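Local coordinates for protein D-glycerate 2-kinase (Thermotoga maritima, PDB 2B8N) that catalyses the ATP-dependent phosphorylation of D-glycerate to 2-phosphoglycerate, a magnesium-requiring step in the breakdown of serine through 3-hydroxypyruvate, at residues Q264-E269 / N421-G426; E291-G296 / Q393-N398; G322-V327 / G335-E340; S344-L349 / G374-S379; D399-L404 / G408-T413. All blocks are in the same frame, centred on the assembly; numbering follows the deposited sequence.

How the contacts relate
From the N terminus, the first segment to be reached is 264-269, and its partner 421-426 comes close to the C terminus, so contact 1 closes a loop that holds the other four. Within it, contact 2 joins 291-296 to 393-398 and itself encloses contacts 3 and 4, which follow one another: 322-327 returns to 335-340 after a short loop, then 344-349 meets 374-379. Contact 5 opens right after contact 2 closes and links 399-404 to 408-413. None of these loops cross. Contacts 1, 3, 4 and 5 attach helices or their ends to one mixed sheet, whereas contact 2 ties two helices together beside helix 337-348, which contacts 3 and 4 share.

Contact 1: Q264-E269 / N421-G426; sequences QKVCDE and NDLIIG
Helix-on-sheet packing brings V266 and C267 of helix 263-276 against L423, which stands on strand 422-428 in the middle of the mixed sheet. L423 is the one strand residue here that reaches the helix, and its two methyl groups divide the work. CD2 lies 3.8 Å from V266 CG1, the two side chains meeting at a slant, while CD1 comes within 4.0 Å of C267 SG. With CG anti to the backbone N (chi1 173°), the leucine fork is carried toward the helix. V266 likewise has CG1 swung anti to its own N, toward the strand. Small or branched apolar residues suit the helix face, because they let it lie close to the sheet, with 6.9 Å between C267 CA and L423 CA. C267 and L423 both also touch I320 of the adjoining strand 317-323, which extends the apolar layer to the next strand. D422 and I424, before and after L423, point to the other face, where I424 rests on L341 of helix 337-348. A central sheet with helices on both faces, its strand residues directed by turns to each, is the layered alpha/beta/alpha architecture.

Contact 2: E291-G296 / Q393-N398; sequences EAREAG and QYLKNN
A Schellman motif ends helix 391-396, and R293, in the first turn of helix 292-309, reaches across to it and lies over L395. The motif turns on N398, whose positive phi lets its N bond back to L395 O at 2.9 Å, while D399 N returns to Y394 O. R293 uses the same carbonyl: NH2 stands 2.9 Å from L395 O, but an N-H...O angle of 118° makes this hydrogen bond weak. The contact also has an apolar part. L395 CG sits over the centre of one guanidinium face, 3.9 Å from CZ, so the flat group is laid on a branched aliphatic carbon. A bend at chi3 (59°) turns the guanidinium from the line of its aliphatic stem as the two side chains pass in opposite directions. Arginine suits the place because it offers a flat face to leucine and an N-H to the helix end. Shortening this side chain to alanine is likely to uncover L395 and deprive L395 O of its weak second donor. N398 lies at the guanidinium edge with its amide plane turned 49°; ND2, 3.6 Å from R293 NH2, bonds instead to E340 OE2 of helix 337-348. At the other end of that amide, N398 OD1 accepts from the backbone N atoms of K330 and G331.

Contact 3: G322-V327 / G335-E340; sequences GGETVV and GGRNQE
From G322 to V327 the chain leaves strand 317-323 and passes the first turn of helix 337-348, touching R337 and E340. G323 takes backbone angles that call for glycine. E324 follows, and its CG lies over one face of the R337 guanidinium, toward the rim and 3.7 Å from NH2. Its carboxylate is turned 77° from the guanidinium plane, and OE2, 4.2 Å from NH2, offers a nearby charge without receiving an N-H. T325 borders the aliphatic stem, with OG1 3.4 Å from R337 CB and O 3.2 Å from R337 CD; water 1 also joins OG1 to N338 OD1. V327 divides its branches: CG2 packs on R337 CA at 3.6 Å, and CG1 meets the E340 carboxylate, whose OE2 is hydrogen-bonded to N398 ND2. Arginine suits this place by lining the strand exit with its extended stem while NE forms a salt bridge with D422 OD2. A leucine in place of R337 would probably leave the D422 charge without this mate and E324 CG without its flat neighbour. Beside the contact, T325 and V327 rest on A292 of helix 292-309, D422 belongs to adjacent strand 422-428, and S400 of helix 400-406 packs on E340.

Contact 4: S344-L349 / G374-S379; sequences SAAIAL and GIVDGS
V376, on strand 373-377, points at A346 in the last turns of helix 337-348, where the helix lies on one face of the mixed sheet. Followed outward, the valine meets alanine at every carbon. CB is 3.8 Å from A346 CB; beyond it, CG1 is 4.1 Å and CG2 4.0 Å from the same methyl, so both branches straddle it. CG2, placed between the backbone N and the carbonyl carbon (chi1 -55° for CG1), also comes near A346 N. Alanine is apt here because its short side chain brings the helix close to the strand, with 5.8 Å between the CA atoms of A346 and V376. CG1 extends on to L404 of helix 400-406, so the valine belongs to two helix-sheet junctions.

Past V376 the contact becomes polar and involves backbone atoms. Water 2 donates to both A346 O and D377 O, linking the helix backbone to that of D377. One turn on, L349 leaves helical geometry and its O accepts a CA-H...O contact from G378. Glycine, having no side chain, probably lets the backbones come together here. L349 itself points toward the strand and is buried there. D377, by contrast, directs its side chain away, and forms an Asx turn leading into helix 380-386. Its OD1 accepts twice from S379: the N-H arrives from above the carboxylate plane, while S379 OG, 2.6 Å from D377 OD1, meets the syn lone pair of that oxygen.

Contact 5: D399-L404 / G408-T413; sequences DSYNAL and GALLIT
The backbone turns in a Schellman motif at the end of helix 400-406, where A409 N donates to L404 O (2.8 Å, N-H...O angle 165°) and G408 adopts the positive phi that favours glycine. The motif turns the chain off across the helix end into the short edge strand 410-411; L404 points at the segment after the turn, and the ring of Y401, about one turn earlier, reaches it too. L404 carries much of the contact: its CD2 lies 4.0 Å from A409 CB, and its CB is 3.8 Å from L410 CD2, the two leucines crossing at about a right angle. A409 suits the tight turn because its lone methyl fits against L404 with little bulk.

The other branch of L410 goes to the tyrosine. CD1 stands over one face of the Y401 ring, 3.8 Å from its centroid and 19° off the normal, a CH-pi contact in which the methyl comes nearest to CZ at 3.6 Å. Having CG anti to the backbone N (chi1 -177°) swings the tyrosine toward the strand and lets leucine cover the ring. Leucine fits position 410 because its fork can serve two helix residues at once. Beyond the helix end, A409 pairs by its backbone with I375 of strand 373-377, which joins the turn to the sheet. At the far end of the ring, Y401 OH makes a hydrogen bond with D370 OD1.

Contact 1: Q264-E269 / N421-G426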
# COMPACT_ATOMS: atom_id res chain seq x y z
N GLN A 264 -2.40 9.74 3.21
CA GLN A 264 -2.77 11.13 3.46
C GLN A 264 -4.12 11.48 2.83
O GLN A 264 -4.95 12.13 3.49
CB GLN A 264 -1.72 12.08 2.91
CG GLN A 264 -0.35 11.98 3.54
CD GLN A 264 0.54 13.11 3.08
OE1 GLN A 264 0.06 14.19 2.74
NE2 GLN A 264 1.85 12.86 3.04
N LYS A 265 -4.35 11.05 1.58
CA LYS A 265 -5.60 11.38 0.89
C LYS A 265 -6.78 10.83 1.69
O LYS A 265 -7.83 11.47 1.79
CB LYS A 265 -5.59 10.85 -0.55
CG LYS A 265 -6.78 11.29 -1.42
N VAL A 266 -6.58 9.66 2.28
CA VAL A 266 -7.64 8.95 2.99
C VAL A 266 -7.92 9.61 4.31
O VAL A 266 -9.05 9.68 4.73
CB VAL A 266 -7.26 7.48 3.17
CG1 VAL A 266 -8.26 6.75 4.01
CG2 VAL A 266 -7.21 6.82 1.82
N CYS A 267 -6.88 10.09 4.96
CA CYS A 267 -7.07 10.86 6.19
C CYS A 267 -7.74 12.19 5.95
O CYS A 267 -8.56 12.62 6.77
CB CYS A 267 -5.73 11.09 6.84
SG CYS A 267 -5.25 9.63 7.69
N ASP A 268 -7.38 12.85 4.84
CA ASP A 268 -7.98 14.13 4.46
C ASP A 268 -9.46 13.99 4.21
O ASP A 268 -10.22 14.87 4.59
CB ASP A 268 -7.32 14.77 3.21
CG ASP A 268 -6.06 15.57 3.54
OD1 ASP A 268 -5.80 15.83 4.72
OD2 ASP A 268 -5.33 15.94 2.60
N GLU A 269 -9.85 12.90 3.54
CA GLU A 269 -11.25 12.68 3.22
C GLU A 269 -12.05 12.39 4.49
O GLU A 269 -13.17 12.88 4.65
CB GLU A 269 -11.42 11.55 2.22
CG GLU A 269 -12.85 11.41 1.66
CD GLU A 269 -13.21 12.52 0.70
OE1 GLU A 269 -12.43 13.49 0.60
OE2 GLU A 269 -14.29 12.43 0.03
N ASN A 421 -2.44 1.38 3.15
CA ASN A 421 -2.18 1.12 4.57
C ASN A 421 -3.42 1.39 5.47
O ASN A 421 -4.52 1.01 5.09
CB ASN A 421 -0.89 1.82 5.01
CG ASN A 421 0.33 1.32 4.25
OD1 ASN A 421 1.06 2.09 3.58
ND2 ASN A 421 0.56 -0.00 4.33
N ASP A 422 -3.25 2.01 6.64
CA ASP A 422 -4.26 1.95 7.70
C ASP A 422 -4.94 3.31 7.97
O ASP A 422 -4.28 4.36 7.96
CB ASP A 422 -3.63 1.36 8.98
CG ASP A 422 -3.04 -0.05 8.77
OD1 ASP A 422 -3.44 -0.72 7.79
OD2 ASP A 422 -2.20 -0.50 9.58
N LEU A 423 -6.24 3.28 8.20
CA LEU A 423 -6.98 4.45 8.70
C LEU A 423 -7.58 4.12 10.08
O LEU A 423 -8.21 3.07 10.24
CB LEU A 423 -8.11 4.84 7.73
CG LEU A 423 -9.07 5.95 8.19
CD1 LEU A 423 -8.30 7.22 8.46
CD2 LEU A 423 -10.17 6.20 7.19
N ILE A 424 -7.35 5.00 11.06
CA ILE A 424 -7.97 4.87 12.36
C ILE A 424 -8.73 6.15 12.66
O ILE A 424 -8.22 7.23 12.47
CB ILE A 424 -6.96 4.68 13.49
CG1 ILE A 424 -6.12 3.41 13.27
CG2 ILE A 424 -7.70 4.60 14.85
CD1 ILE A 424 -4.82 3.63 12.53
N ILE A 425 -9.96 6.00 13.16
CA ILE A 425 -10.82 7.13 13.52
C ILE A 425 -11.38 6.95 14.95
O ILE A 425 -11.89 5.87 15.31
CB ILE A 425 -11.97 7.24 12.54
CG1 ILE A 425 -11.44 7.55 11.14
CG2 ILE A 425 -12.95 8.33 12.95
N GLY A 426 -11.28 7.99 15.76
CA GLY A 426 -11.85 7.98 17.09
C GLY A 426 -12.84 9.13 17.28
O GLY A 426 -12.51 10.28 17.05

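Contact 2: E291-G296 / Q393-N398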
# COMPACT_ATOMS: atom_id res chain seq x y z
N GLU A 291 4.16 -0.29 17.46
CA GLU A 291 3.44 -1.52 17.82
C GLU A 291 1.94 -1.24 17.88
O GLU A 291 1.53 -0.19 18.41
CB GLU A 291 3.96 -2.05 19.17
CG GLU A 291 3.31 -3.32 19.69
CD GLU A 291 3.89 -4.57 19.10
OE1 GLU A 291 4.91 -4.47 18.35
OE2 GLU A 291 3.33 -5.67 19.39
N ALA A 292 1.16 -2.16 17.31
CA ALA A 292 -0.27 -1.97 17.13
C ALA A 292 -1.04 -1.83 18.45
O ALA A 292 -1.83 -0.89 18.62
CB ALA A 292 -0.85 -3.09 16.30
N ARG A 293 -0.81 -2.75 19.38
CA ARG A 293 -1.50 -2.70 20.68
C ARG A 293 -1.14 -1.44 21.51
O ARG A 293 -1.97 -0.89 22.28
CB ARG A 293 -1.23 -3.97 21.47
CG ARG A 293 0.18 -4.09 22.02
CD ARG A 293 0.32 -5.35 22.86
NE ARG A 293 0.02 -6.52 22.05
CZ ARG A 293 0.07 -7.76 22.50
NH1 ARG A 293 0.43 -8.00 23.76
NH2 ARG A 293 -0.22 -8.77 21.68
N GLU A 294 0.11 -0.99 21.36
CA GLU A 294 0.57 0.19 22.10
C GLU A 294 -0.01 1.45 21.48
O GLU A 294 -0.42 2.37 22.20
CB GLU A 294 2.10 0.23 22.17
CG GLU A 294 2.76 -1.03 22.78
CD GLU A 294 2.30 -1.33 24.21
OE1 GLU A 294 1.86 -0.43 24.94
OE2 GLU A 294 2.39 -2.50 24.64
N ALA A 295 -0.11 1.48 20.15
CA ALA A 295 -0.84 2.54 19.45
C ALA A 295 -2.33 2.63 19.87
O ALA A 295 -2.92 3.72 19.87
CB ALA A 295 -0.72 2.32 17.95
N GLY A 296 -2.96 1.50 20.19
CA GLY A 296 -4.37 1.50 20.60
C GLY A 296 -4.53 2.21 21.94
O GLY A 296 -5.47 2.96 22.13
N GLN A 393 -5.99 -11.96 27.53
CA GLN A 393 -5.54 -13.27 27.08
C GLN A 393 -5.64 -13.41 25.54
O GLN A 393 -4.79 -14.06 24.92
CB GLN A 393 -6.32 -14.37 27.82
CG GLN A 393 -5.49 -15.60 28.15
CD GLN A 393 -4.28 -15.27 29.03
OE1 GLN A 393 -3.13 -15.57 28.66
NE2 GLN A 393 -4.52 -14.64 30.18
N TYR A 394 -6.66 -12.81 24.92
CA TYR A 394 -6.79 -12.83 23.45
C TYR A 394 -5.68 -12.02 22.81
O TYR A 394 -5.12 -12.40 21.79
CB TYR A 394 -8.16 -12.31 22.99
CG TYR A 394 -9.21 -13.36 23.20
CD1 TYR A 394 -9.31 -14.44 22.35
CD2 TYR A 394 -10.05 -13.31 24.29
CE1 TYR A 394 -10.24 -15.42 22.55
CE2 TYR A 394 -10.98 -14.29 24.50
CZ TYR A 394 -11.08 -15.34 23.64
OH TYR A 394 -12.02 -16.32 23.86
N LEU A 395 -5.35 -10.91 23.45
CA LEU A 395 -4.29 -10.05 22.97
C LEU A 395 -2.94 -10.74 23.19
O LEU A 395 -2.14 -10.85 22.27
CB LEU A 395 -4.40 -8.69 23.66
CG LEU A 395 -3.77 -7.43 23.06
CD1 LEU A 395 -4.07 -7.15 21.56
CD2 LEU A 395 -4.23 -6.25 23.90
N LYS A 396 -2.70 -11.26 24.38
CA LYS A 396 -1.42 -11.94 24.65
C LYS A 396 -1.16 -13.04 23.63
O LYS A 396 -0.03 -13.30 23.25
CB LYS A 396 -1.37 -12.53 26.08
CG LYS A 396 -0.08 -13.37 26.39
CD LYS A 396 -0.06 -14.00 27.79
CE LYS A 396 0.04 -12.96 28.89
NZ LYS A 396 0.33 -13.59 30.20
N ASN A 397 -2.22 -13.69 23.19
CA ASN A 397 -2.10 -14.83 22.30
C ASN A 397 -2.21 -14.46 20.81
O ASN A 397 -2.22 -15.35 19.95
CB ASN A 397 -3.16 -15.86 22.69
CG ASN A 397 -2.81 -17.26 22.26
OD1 ASN A 397 -1.73 -17.77 22.58
ND2 ASN A 397 -3.73 -17.90 21.56
N ASN A 398 -2.27 -13.16 20.51
CA ASN A 398 -2.41 -12.67 19.13
C ASN A 398 -3.66 -13.25 18.43
O ASN A 398 -3.64 -13.66 17.26
CB ASN A 398 -1.12 -12.92 18.32
CG ASN A 398 0.07 -12.13 18.85
OD1 ASN A 398 1.05 -12.70 19.32
ND2 ASN A 398 0.00 -10.81 18.76

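Contact 3: G322-V327 / G335-E340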
# COMPACT_ATOMS: atom_id res chain seq x y z
N GLY A 322 -3.52 7.72 10.57
CA GLY A 322 -3.14 6.88 9.44
C GLY A 322 -1.72 6.41 9.60
O GLY A 322 -0.90 7.08 10.21
N GLY A 323 -1.42 5.24 9.04
CA GLY A 323 -0.07 4.73 9.02
C GLY A 323 0.00 3.25 8.75
O GLY A 323 -0.86 2.68 8.09
N GLU A 324 1.03 2.61 9.28
CA GLU A 324 1.19 1.16 9.14
C GLU A 324 1.86 0.58 10.40
O GLU A 324 3.09 0.54 10.51
CB GLU A 324 1.98 0.86 7.86
CG GLU A 324 2.12 -0.59 7.50
CD GLU A 324 3.16 -0.84 6.39
OE1 GLU A 324 4.22 -0.15 6.36
OE2 GLU A 324 2.93 -1.74 5.56
N THR A 325 1.03 0.15 11.36
CA THR A 325 1.53 -0.40 12.63
C THR A 325 2.15 -1.76 12.37
O THR A 325 2.10 -2.26 11.24
CB THR A 325 0.42 -0.52 13.68
OG1 THR A 325 -0.72 -1.16 13.12
CG2 THR A 325 0.02 0.85 14.19
N VAL A 326 2.77 -2.34 13.40
CA VAL A 326 3.31 -3.70 13.34
C VAL A 326 2.89 -4.47 14.57
O VAL A 326 2.45 -3.89 15.57
CB VAL A 326 4.86 -3.71 13.29
CG1 VAL A 326 5.34 -3.02 12.02
CG2 VAL A 326 5.46 -3.02 14.51
N VAL A 327 3.04 -5.79 14.49
CA VAL A 327 2.72 -6.67 15.59
C VAL A 327 3.88 -7.63 15.74
O VAL A 327 4.24 -8.25 14.77
CB VAL A 327 1.39 -7.46 15.32
CG1 VAL A 327 0.97 -8.29 16.55
CG2 VAL A 327 0.27 -6.50 14.95
N GLY A 335 -5.61 -12.84 13.85
CA GLY A 335 -5.80 -11.41 14.06
C GLY A 335 -5.08 -10.61 12.99
O GLY A 335 -4.83 -11.10 11.88
N GLY A 336 -4.77 -9.37 13.31
CA GLY A 336 -4.08 -8.51 12.36
C GLY A 336 -3.74 -7.25 13.09
O GLY A 336 -4.24 -7.05 14.18
N ARG A 337 -2.90 -6.40 12.51
CA ARG A 337 -2.53 -5.17 13.21
C ARG A 337 -3.74 -4.30 13.59
O ARG A 337 -3.84 -3.83 14.74
CB ARG A 337 -1.50 -4.36 12.44
CG ARG A 337 -1.92 -3.87 11.07
CD ARG A 337 -0.67 -3.54 10.27
NE ARG A 337 -0.93 -2.71 9.09
CZ ARG A 337 -0.80 -3.10 7.82
NH1 ARG A 337 -0.40 -4.33 7.50
NH2 ARG A 337 -1.07 -2.25 6.85
N ASN A 338 -4.66 -4.06 12.65
CA ASN A 338 -5.78 -3.18 12.95
C ASN A 338 -6.73 -3.78 14.00
O ASN A 338 -7.36 -3.05 14.80
CB ASN A 338 -6.52 -2.79 11.66
CG ASN A 338 -5.65 -1.95 10.70
OD1 ASN A 338 -5.27 -0.83 11.03
ND2 ASN A 338 -5.34 -2.49 9.51
N GLN A 339 -6.82 -5.10 14.04
CA GLN A 339 -7.70 -5.76 15.01
C GLN A 339 -7.09 -5.73 16.42
O GLN A 339 -7.82 -5.62 17.42
CB GLN A 339 -8.04 -7.18 14.57
CG GLN A 339 -8.97 -7.23 13.37
CD GLN A 339 -8.94 -8.56 12.66
OE1 GLN A 339 -9.14 -9.60 13.28
NE2 GLN A 339 -8.69 -8.55 11.37
N GLU A 340 -5.76 -5.79 16.50
CA GLU A 340 -5.06 -5.65 17.80
C GLU A 340 -5.14 -4.23 18.33
O GLU A 340 -5.33 -4.03 19.53
CB GLU A 340 -3.60 -6.09 17.73
CG GLU A 340 -3.48 -7.58 17.74
CD GLU A 340 -2.17 -8.06 18.26
OE1 GLU A 340 -1.35 -7.22 18.72
OE2 GLU A 340 -2.00 -9.30 18.21
O HOH W 1 -3.01 -0.03 12.53

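Contact 4: S344-L349 / G374-S379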
# COMPACT_ATOMS: atom_id res chain seq x y z
N SER A 344 -6.95 -3.60 21.91
CA SER A 344 -6.18 -2.95 22.97
C SER A 344 -6.90 -1.69 23.45
O SER A 344 -7.01 -1.45 24.66
CB SER A 344 -4.78 -2.61 22.48
OG SER A 344 -4.03 -1.90 23.44
N ALA A 345 -7.41 -0.90 22.49
CA ALA A 345 -8.15 0.32 22.78
C ALA A 345 -9.41 0.02 23.58
O ALA A 345 -9.71 0.72 24.54
CB ALA A 345 -8.48 1.04 21.50
N ALA A 346 -10.16 -1.01 23.20
CA ALA A 346 -11.40 -1.33 23.92
C ALA A 346 -11.13 -1.61 25.41
O ALA A 346 -11.95 -1.26 26.27
CB ALA A 346 -12.08 -2.48 23.30
N ILE A 347 -10.00 -2.25 25.69
CA ILE A 347 -9.53 -2.48 27.05
C ILE A 347 -9.29 -1.14 27.76
O ILE A 347 -9.81 -0.91 28.83
CB ILE A 347 -8.24 -3.34 27.02
CG1 ILE A 347 -8.60 -4.78 26.61
CG2 ILE A 347 -7.53 -3.31 28.38
CD1 ILE A 347 -7.42 -5.61 26.11
N ALA A 348 -8.50 -0.28 27.14
CA ALA A 348 -8.22 1.08 27.64
C ALA A 348 -9.46 1.99 27.81
O ALA A 348 -9.43 2.92 28.61
CB ALA A 348 -7.22 1.77 26.71
N LEU A 349 -10.53 1.76 27.04
CA LEU A 349 -11.73 2.60 27.10
C LEU A 349 -12.87 1.96 27.85
O LEU A 349 -13.98 2.47 27.77
CB LEU A 349 -12.26 2.91 25.70
CG LEU A 349 -11.30 3.52 24.71
CD1 LEU A 349 -11.91 3.48 23.30
CD2 LEU A 349 -10.95 4.94 25.14
N GLY A 374 -11.35 -3.39 13.36
CA GLY A 374 -12.24 -3.46 14.51
C GLY A 374 -13.08 -2.21 14.68
O GLY A 374 -12.70 -1.15 14.23
N ILE A 375 -14.24 -2.37 15.33
CA ILE A 375 -15.12 -1.25 15.66
C ILE A 375 -15.55 -1.47 17.12
O ILE A 375 -16.26 -2.42 17.41
CB ILE A 375 -16.31 -1.16 14.66
CG1 ILE A 375 -17.25 -0.02 15.01
CG2 ILE A 375 -17.11 -2.43 14.60
CD1 ILE A 375 -16.68 1.33 14.75
N VAL A 376 -15.05 -0.63 18.02
CA VAL A 376 -15.16 -0.85 19.48
C VAL A 376 -15.60 0.40 20.26
O VAL A 376 -15.43 1.54 19.80
CB VAL A 376 -13.79 -1.32 20.10
CG1 VAL A 376 -13.26 -2.55 19.41
CG2 VAL A 376 -12.74 -0.23 20.04
N ASP A 377 -16.15 0.17 21.46
CA ASP A 377 -16.47 1.26 22.39
C ASP A 377 -16.24 0.88 23.87
O ASP A 377 -15.54 -0.10 24.16
CB ASP A 377 -17.89 1.77 22.11
CG ASP A 377 -18.98 0.79 22.47
OD1 ASP A 377 -18.78 -0.18 23.27
OD2 ASP A 377 -20.09 1.02 21.96
N GLY A 378 -16.79 1.65 24.80
CA GLY A 378 -16.56 1.44 26.22
C GLY A 378 -17.24 0.23 26.82
O GLY A 378 -16.96 -0.10 27.97
N SER A 379 -18.12 -0.43 26.06
CA SER A 379 -18.81 -1.65 26.51
C SER A 379 -18.18 -2.95 25.99
O SER A 379 -18.38 -4.00 26.56
CB SER A 379 -20.27 -1.61 26.08
OG SER A 379 -20.34 -1.70 24.67
O HOH W 2 -14.54 -1.69 26.05

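Contact 5: D399-L404 / G408-T413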
# COMPACT_ATOMS: atom_id res chain seq x y z
N ASP A 399 -4.77 -13.25 19.17
CA ASP A 399 -6.05 -13.80 18.73
C ASP A 399 -7.12 -12.70 18.78
O ASP A 399 -8.24 -12.92 19.24
CB ASP A 399 -6.42 -14.97 19.65
CG ASP A 399 -7.44 -15.93 19.04
OD1 ASP A 399 -7.45 -16.13 17.80
OD2 ASP A 399 -8.22 -16.50 19.82
N SER A 400 -6.76 -11.51 18.31
CA SER A 400 -7.68 -10.36 18.25
C SER A 400 -8.96 -10.65 17.44
O SER A 400 -10.05 -10.33 17.87
CB SER A 400 -6.92 -9.13 17.68
OG SER A 400 -5.91 -9.49 16.71
N TYR A 401 -8.84 -11.29 16.28
CA TYR A 401 -10.02 -11.60 15.44
C TYR A 401 -11.15 -12.18 16.25
O TYR A 401 -12.28 -11.69 16.18
CB TYR A 401 -9.66 -12.57 14.31
CG TYR A 401 -10.80 -12.89 13.37
CD1 TYR A 401 -11.73 -13.88 13.67
CD2 TYR A 401 -10.92 -12.24 12.15
CE1 TYR A 401 -12.77 -14.19 12.79
CE2 TYR A 401 -11.96 -12.55 11.27
CZ TYR A 401 -12.88 -13.52 11.60
OH TYR A 401 -13.91 -13.83 10.74
N ASN A 402 -10.84 -13.24 17.00
CA ASN A 402 -11.83 -14.01 17.77
C ASN A 402 -12.45 -13.22 18.91
O ASN A 402 -13.63 -13.35 19.17
CB ASN A 402 -11.22 -15.31 18.34
CG ASN A 402 -11.07 -16.41 17.29
OD1 ASN A 402 -11.71 -16.38 16.25
ND2 ASN A 402 -10.25 -17.39 17.59
N ALA A 403 -11.66 -12.38 19.57
CA ALA A 403 -12.17 -11.53 20.63
C ALA A 403 -13.19 -10.55 20.09
O ALA A 403 -14.23 -10.33 20.73
CB ALA A 403 -11.04 -10.78 21.29
N LEU A 404 -12.91 -9.99 18.92
CA LEU A 404 -13.81 -9.03 18.27
C LEU A 404 -15.07 -9.69 17.69
O LEU A 404 -16.15 -9.12 17.79
CB LEU A 404 -13.05 -8.22 17.20
CG LEU A 404 -11.81 -7.41 17.64
CD1 LEU A 404 -11.01 -6.97 16.43
CD2 LEU A 404 -12.18 -6.19 18.50
N GLY A 408 -19.06 -8.73 18.66
CA GLY A 408 -19.71 -8.01 17.56
C GLY A 408 -18.98 -6.75 17.16
O GLY A 408 -19.62 -5.73 16.86
N ALA A 409 -17.66 -6.82 17.15
CA ALA A 409 -16.82 -5.63 16.99
C ALA A 409 -15.85 -5.74 15.81
O ALA A 409 -14.92 -4.94 15.69
CB ALA A 409 -16.07 -5.37 18.28
N LEU A 410 -16.07 -6.71 14.92
CA LEU A 410 -15.29 -6.82 13.69
C LEU A 410 -15.84 -5.85 12.64
O LEU A 410 -17.06 -5.74 12.49
CB LEU A 410 -15.32 -8.24 13.11
CG LEU A 410 -14.36 -9.29 13.67
CD1 LEU A 410 -14.61 -10.62 12.98
CD2 LEU A 410 -12.88 -8.87 13.51
N LEU A 411 -14.95 -5.14 11.94
CA LEU A 411 -15.33 -4.35 10.76
C LEU A 411 -15.07 -5.18 9.52
O LEU A 411 -13.92 -5.52 9.23
CB LEU A 411 -14.55 -3.03 10.68
CG LEU A 411 -14.75 -2.31 9.33
CD1 LEU A 411 -16.05 -1.58 9.27
CD2 LEU A 411 -13.59 -1.37 9.06
N ILE A 412 -16.14 -5.48 8.79
CA ILE A 412 -16.08 -6.27 7.57
C ILE A 412 -16.47 -5.39 6.40
O ILE A 412 -17.62 -4.99 6.30
CB ILE A 412 -17.08 -7.45 7.61
CG1 ILE A 412 -16.93 -8.27 8.92
CG2 ILE A 412 -16.94 -8.35 6.34
CD1 ILE A 412 -15.97 -9.42 8.84
N THR A 413 -15.51 -5.06 5.54
CA THR A 413 -15.75 -4.24 4.35
C THR A 413 -15.76 -5.07 3.08
O THR A 413 -16.49 -4.75 2.14
CB THR A 413 -14.66 -3.17 4.17
OG1 THR A 413 -13.38 -3.80 4.04
CG2 THR A 413 -14.63 -2.23 5.36